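Side-chain contacts in conserved hypothetical protein (Sulfolobus solfataricus, PDB 2FNA), which is an archaeal AAA+ ATPase that binds ADP and probably hydrolyses ATP, its cellular role being unknown: residues I49-L54 / N138-L143; K75-E80 / Q147-L152. All coordinates share one frame; numbering follows the deposited sequence.

Both contacts are largely buried and apolar, and neither has a hydrogen bond across it. Contact 1 is aliphatic throughout: helix 43-54 lies against strand 139-144 of the central parallel sheet, reaching toward the surface at Leu54, its last residue. Contact 2, whose three touching residues are all buried, sets helix 74-91 against the loop after that same strand; there an aromatic ring takes over, with a methyl group above its face, and a salt bridge braces the 3-10 turn 147-150 within the loop. Ile140 and Val142 of the strand face helix 43-54, while Leu143, on the other face of the sheet, packs by CD1 on Leu149 CD1, 4.2 Å away.

Contact 1: I49-L54 / N138-L143; sequences IGINEL and NVIIVL
Ile140 reaches from the strand to the helix with the last carbon of its longer branch: CD1 lies 3.7 Å from Leu54 CD1, the two side chains crossing at about a right angle. The same methyl meets the CG2 branch of Ile51 obliquely, Ile51 CG2 standing 4.2 Å from Ile140 CD1. That CG2 also approaches Val142, two residues along the strand, at 4.4 Å from Val142 CG2. In Ile51 the longer branch, CG1, sits between the backbone N and the carbonyl carbon (chi1 68°), which places CG2 anti to the carbonyl carbon and makes it the branch turned to the strand. Beta-branched isoleucine and valine suit the strand and present broad methyl surfaces, while Leu54, the last residue of the helix, reaches across with CD1 from a side chain unbranched at CB. Further out, Tyr58 and Tyr60 of strand 58-62 touch Ile51, and Ile174 of strand 171-177 touches Ile140. The segment axes approach to 10.9 Å and run nearly antiparallel, at 167°. A helix laid antiparallel over a parallel sheet is characteristic of the alpha/beta P-loop NTPase fold; helix 43-54 begins at what is probably the Walker A motif (P-loop), whose backbone amides bind ADP.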
loop_
_atom_site.group_PDB
_atom_site.type_symbol
_atom_site.label_atom_id
_atom_site.label_comp_id
_atom_site.label_asym_id
_atom_site.label_seq_id
_atom_site.Cartn_x
_atom_site.Cartn_y
_atom_site.Cartn_z
ATOM N N ILE A 49 -13.429 2.232 3.973
ATOM C CA ILE A 49 -14.655 1.650 4.485
ATOM C C ILE A 49 -14.631 1.711 6.003
ATOM O O ILE A 49 -15.593 2.164 6.610
ATOM C CB ILE A 49 -14.830 0.194 3.978
ATOM C CG1 ILE A 49 -15.149 0.194 2.482
ATOM C CG2 ILE A 49 -15.905 -0.558 4.778
ATOM C CD1 ILE A 49 -14.963 -1.160 1.845
ATOM N N GLY A 50 -13.505 1.271 6.604
ATOM C CA GLY A 50 -13.329 1.226 8.059
ATOM C C GLY A 50 -13.514 2.584 8.719
ATOM O O GLY A 50 -14.256 2.695 9.664
ATOM N N ILE A 51 -12.830 3.619 8.226
ATOM C CA ILE A 51 -12.927 4.953 8.837
ATOM C C ILE A 51 -14.264 5.608 8.591
ATOM O O ILE A 51 -14.746 6.340 9.451
ATOM C CB ILE A 51 -11.766 5.944 8.416
ATOM C CG1 ILE A 51 -11.818 6.358 6.957
ATOM C CG2 ILE A 51 -10.399 5.369 8.771
ATOM C CD1 ILE A 51 -10.477 7.064 6.494
ATOM N N ASN A 52 -14.876 5.362 7.429
ATOM C CA ASN A 52 -16.263 5.816 7.191
ATOM C C ASN A 52 -17.248 5.201 8.177
ATOM O O ASN A 52 -18.086 5.908 8.713
ATOM C CB ASN A 52 -16.729 5.521 5.750
ATOM C CG ASN A 52 -16.155 6.502 4.732
ATOM O OD1 ASN A 52 -15.894 7.671 5.045
ATOM N ND2 ASN A 52 -15.952 6.026 3.507
ATOM N N GLU A 53 -17.154 3.887 8.402
ATOM C CA GLU A 53 -18.068 3.225 9.335
ATOM C C GLU A 53 -17.838 3.600 10.815
ATOM O O GLU A 53 -18.788 3.698 11.593
ATOM C CB GLU A 53 -18.051 1.708 9.133
ATOM C CG GLU A 53 -18.758 1.255 7.868
ATOM C CD GLU A 53 -18.692 -0.236 7.616
ATOM O OE1 GLU A 53 -18.231 -0.995 8.500
ATOM O OE2 GLU A 53 -19.085 -0.644 6.492
ATOM N N LEU A 54 -16.587 3.784 11.211
ATOM C CA LEU A 54 -16.256 4.170 12.591
ATOM C C LEU A 54 -16.742 5.563 12.925
ATOM O O LEU A 54 -17.044 5.838 14.081
ATOM C CB LEU A 54 -14.751 4.101 12.854
ATOM C CG LEU A 54 -14.140 2.701 12.962
ATOM C CD1 LEU A 54 -12.616 2.775 12.975
ATOM C CD2 LEU A 54 -14.708 1.981 14.197
ATOM N N ASN A 138 -11.405 8.506 19.936
ATOM C CA ASN A 138 -10.185 8.105 19.231
ATOM C C ASN A 138 -10.030 8.926 17.947
ATOM O O ASN A 138 -11.014 9.223 17.268
ATOM C CB ASN A 138 -10.218 6.611 18.843
ATOM C CG ASN A 138 -10.013 5.679 20.021
ATOM O OD1 ASN A 138 -9.598 6.096 21.087
ATOM N ND2 ASN A 138 -10.300 4.402 19.818
ATOM N N VAL A 139 -8.798 9.311 17.635
ATOM C CA VAL A 139 -8.492 9.981 16.366
ATOM C C VAL A 139 -7.590 9.020 15.622
ATOM O O VAL A 139 -6.647 8.499 16.195
ATOM C CB VAL A 139 -7.733 11.294 16.575
ATOM C CG1 VAL A 139 -7.392 11.935 15.244
ATOM C CG2 VAL A 139 -8.537 12.252 17.496
ATOM N N ILE A 140 -7.903 8.800 14.356
ATOM C CA ILE A 140 -7.214 7.833 13.545
ATOM C C ILE A 140 -6.237 8.574 12.671
ATOM O O ILE A 140 -6.582 9.584 12.034
ATOM C CB ILE A 140 -8.201 7.029 12.706
ATOM C CG1 ILE A 140 -9.209 6.350 13.640
ATOM C CG2 ILE A 140 -7.459 6.042 11.793
ATOM C CD1 ILE A 140 -10.336 5.694 12.945
ATOM N N ILE A 141 -5.009 8.079 12.658
ATOM C CA ILE A 141 -3.969 8.617 11.820
ATOM C C ILE A 141 -3.634 7.541 10.805
ATOM O O ILE A 141 -3.130 6.465 11.161
ATOM C CB ILE A 141 -2.692 8.975 12.576
ATOM C CG1 ILE A 141 -2.986 9.808 13.820
ATOM C CG2 ILE A 141 -1.733 9.697 11.631
ATOM C CD1 ILE A 141 -3.232 11.255 13.586
ATOM N N VAL A 142 -3.949 7.835 9.547
ATOM C CA VAL A 142 -3.731 6.905 8.464
ATOM C C VAL A 142 -2.498 7.300 7.716
ATOM O O VAL A 142 -2.381 8.444 7.226
ATOM C CB VAL A 142 -4.939 6.873 7.488
ATOM C CG1 VAL A 142 -4.717 5.894 6.385
ATOM C CG2 VAL A 142 -6.218 6.548 8.237
ATOM N N LEU A 143 -1.596 6.330 7.607
ATOM C CA LEU A 143 -0.410 6.442 6.791
ATOM C C LEU A 143 -0.541 5.383 5.738
ATOM O O LEU A 143 -0.139 4.246 5.941
ATOM C CB LEU A 143 0.836 6.211 7.642
ATOM C CG LEU A 143 1.003 7.114 8.872
ATOM C CD1 LEU A 143 2.256 6.770 9.605
ATOM C CD2 LEU A 143 1.019 8.562 8.491
#

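Contact 2: K75-E80 / Q147-L152; sequences KDFLLE and QELVKL
The CD2 methyl of Leu152 sits over one face of the Phe77 ring, 4.1 Å from its centroid and 15° off the ring normal, a CH-pi contact. The methyl is displaced toward the rim on the CG side, and Leu152 CD2 is 4.0 Å from Phe77 CG. The other methyl turns to the base of the side chain, Leu152 CD1 lying 3.7 Å from Phe77 CB. Leucine suits this place because its forked end puts one methyl on the ring and one on CB, while the two side chains cross at about a right angle. Leu149 approaches differently. Its CD2 comes obliquely to the far part of the ring, 3.9 Å from Phe77 CE1. CG of Phe77 lies anti to the backbone N (chi1 -179°), which carries the ring out from the helix to meet both leucines. A flat, polarisable phenylalanine fits here because it offers a face to one methyl and its CE1 corner, obliquely, to another; an alanine here would probably leave Leu152 CD2 without the surface it rests on and open a gap beside Leu149. The 3-10 turn 147-150 within the loop is itself braced: Lys151 NZ donates to Glu148 OE1 at 2.7 Å, on the syn lone pair, in a salt bridge between residues three apart, and Leu152 N bonds to Leu149 O at 2.9 Å with the same spacing. Lys151 NZ also donates to the carbonyl oxygens of Phe66 and Arg69, which ties this turn to the loop preceding helix 74-91. Tyr186 of helix 180-186 touches Leu149, and Ile72 touches Leu152. The contact thus joins helix 74-91 to the connection between strand 139-144 and helix 158-167.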
loop_
_atom_site.group_PDB
_atom_site.type_symbol
_atom_site.label_atom_id
_atom_site.label_comp_id
_atom_site.label_asym_id
_atom_site.label_seq_id
_atom_site.Cartn_x
_atom_site.Cartn_y
_atom_site.Cartn_z
ATOM N N LYS A 75 9.600 19.715 4.103
ATOM C CA LYS A 75 8.692 20.741 3.596
ATOM C C LYS A 75 7.516 20.093 2.893
ATOM O O LYS A 75 6.375 20.454 3.161
ATOM C CB LYS A 75 9.479 21.674 2.653
ATOM C CG LYS A 75 8.805 22.976 2.218
ATOM N N ASP A 76 7.778 19.101 2.037
ATOM C CA ASP A 76 6.717 18.457 1.271
ATOM C C ASP A 76 5.847 17.552 2.138
ATOM O O ASP A 76 4.655 17.382 1.845
ATOM C CB ASP A 76 7.264 17.666 0.079
ATOM C CG ASP A 76 7.778 18.560 -1.036
ATOM O OD1 ASP A 76 7.533 19.787 -1.020
ATOM O OD2 ASP A 76 8.441 18.028 -1.935
ATOM N N PHE A 77 6.437 16.979 3.186
ATOM C CA PHE A 77 5.674 16.221 4.172
ATOM C C PHE A 77 4.737 17.131 4.974
ATOM O O PHE A 77 3.564 16.796 5.177
ATOM C CB PHE A 77 6.593 15.505 5.130
ATOM C CG PHE A 77 5.866 14.681 6.153
ATOM C CD1 PHE A 77 5.156 13.550 5.767
ATOM C CD2 PHE A 77 5.904 15.023 7.501
ATOM C CE1 PHE A 77 4.481 12.755 6.722
ATOM C CE2 PHE A 77 5.237 14.242 8.460
ATOM C CZ PHE A 77 4.524 13.105 8.066
ATOM N N LEU A 78 5.256 18.259 5.434
ATOM C CA LEU A 78 4.450 19.228 6.194
ATOM C C LEU A 78 3.262 19.813 5.435
ATOM O O LEU A 78 2.241 20.122 6.053
ATOM C CB LEU A 78 5.306 20.384 6.697
ATOM C CG LEU A 78 6.210 20.116 7.898
ATOM C CD1 LEU A 78 6.662 21.435 8.420
ATOM C CD2 LEU A 78 5.517 19.316 9.001
ATOM N N LEU A 79 3.406 20.004 4.121
ATOM C CA LEU A 79 2.314 20.537 3.294
ATOM C C LEU A 79 1.174 19.530 3.200
ATOM O O LEU A 79 0.024 19.931 3.174
ATOM C CB LEU A 79 2.792 20.949 1.893
ATOM N N GLU A 80 1.483 18.231 3.177
ATOM C CA GLU A 80 0.437 17.208 3.155
ATOM C C GLU A 80 -0.294 17.093 4.496
ATOM O O GLU A 80 -1.512 16.927 4.535
ATOM C CB GLU A 80 1.007 15.833 2.802
ATOM C CG GLU A 80 1.516 15.715 1.390
ATOM C CD GLU A 80 0.422 15.824 0.365
ATOM O OE1 GLU A 80 -0.681 15.277 0.607
ATOM O OE2 GLU A 80 0.681 16.441 -0.688
ATOM N N GLN A 147 5.553 2.820 4.252
ATOM C CA GLN A 147 6.925 2.513 3.861
ATOM C C GLN A 147 7.567 3.606 2.945
ATOM O O GLN A 147 8.762 3.684 2.847
ATOM C CB GLN A 147 7.056 1.107 3.230
ATOM C CG GLN A 147 6.706 0.952 1.726
ATOM C CD GLN A 147 5.215 0.999 1.431
ATOM O OE1 GLN A 147 4.392 1.203 2.319
ATOM N NE2 GLN A 147 4.870 0.797 0.193
ATOM N N GLU A 148 6.749 4.429 2.283
ATOM C CA GLU A 148 7.226 5.587 1.540
ATOM C C GLU A 148 8.040 6.572 2.412
ATOM O O GLU A 148 8.870 7.308 1.915
ATOM C CB GLU A 148 6.026 6.329 0.923
ATOM C CG GLU A 148 5.364 5.591 -0.247
ATOM C CD GLU A 148 6.240 5.503 -1.503
ATOM O OE1 GLU A 148 7.014 6.446 -1.792
ATOM O OE2 GLU A 148 6.148 4.472 -2.202
ATOM N N LEU A 149 7.752 6.599 3.704
ATOM C CA LEU A 149 8.436 7.473 4.676
ATOM C C LEU A 149 9.889 7.128 4.891
ATOM O O LEU A 149 10.641 7.897 5.487
ATOM C CB LEU A 149 7.704 7.413 6.006
ATOM C CG LEU A 149 6.281 7.978 6.017
ATOM C CD1 LEU A 149 5.652 7.719 7.363
ATOM C CD2 LEU A 149 6.275 9.463 5.744
ATOM N N VAL A 150 10.302 5.966 4.413
ATOM C CA VAL A 150 11.718 5.652 4.318
ATOM C C VAL A 150 12.469 6.742 3.539
ATOM O O VAL A 150 13.629 7.081 3.833
ATOM C CB VAL A 150 11.933 4.328 3.545
ATOM C CG1 VAL A 150 13.378 4.151 3.214
ATOM C CG2 VAL A 150 11.444 3.140 4.351
ATOM N N LYS A 151 11.795 7.249 2.522
ATOM C CA LYS A 151 12.320 8.332 1.667
ATOM C C LYS A 151 12.351 9.676 2.369
ATOM O O LYS A 151 13.008 10.601 1.911
ATOM C CB LYS A 151 11.447 8.451 0.434
ATOM C CG LYS A 151 11.420 7.230 -0.457
ATOM C CD LYS A 151 10.238 7.325 -1.414
ATOM C CE LYS A 151 10.195 6.166 -2.407
ATOM N NZ LYS A 151 9.121 6.408 -3.422
ATOM N N LEU A 152 11.630 9.801 3.477
ATOM C CA LEU A 152 11.657 11.026 4.271
ATOM C C LEU A 152 12.888 11.035 5.239
ATOM O O LEU A 152 12.759 10.956 6.473
ATOM C CB LEU A 152 10.336 11.167 5.018
ATOM C CG LEU A 152 10.073 12.435 5.842
ATOM C CD1 LEU A 152 9.796 13.630 4.980
ATOM C CD2 LEU A 152 8.900 12.211 6.759
#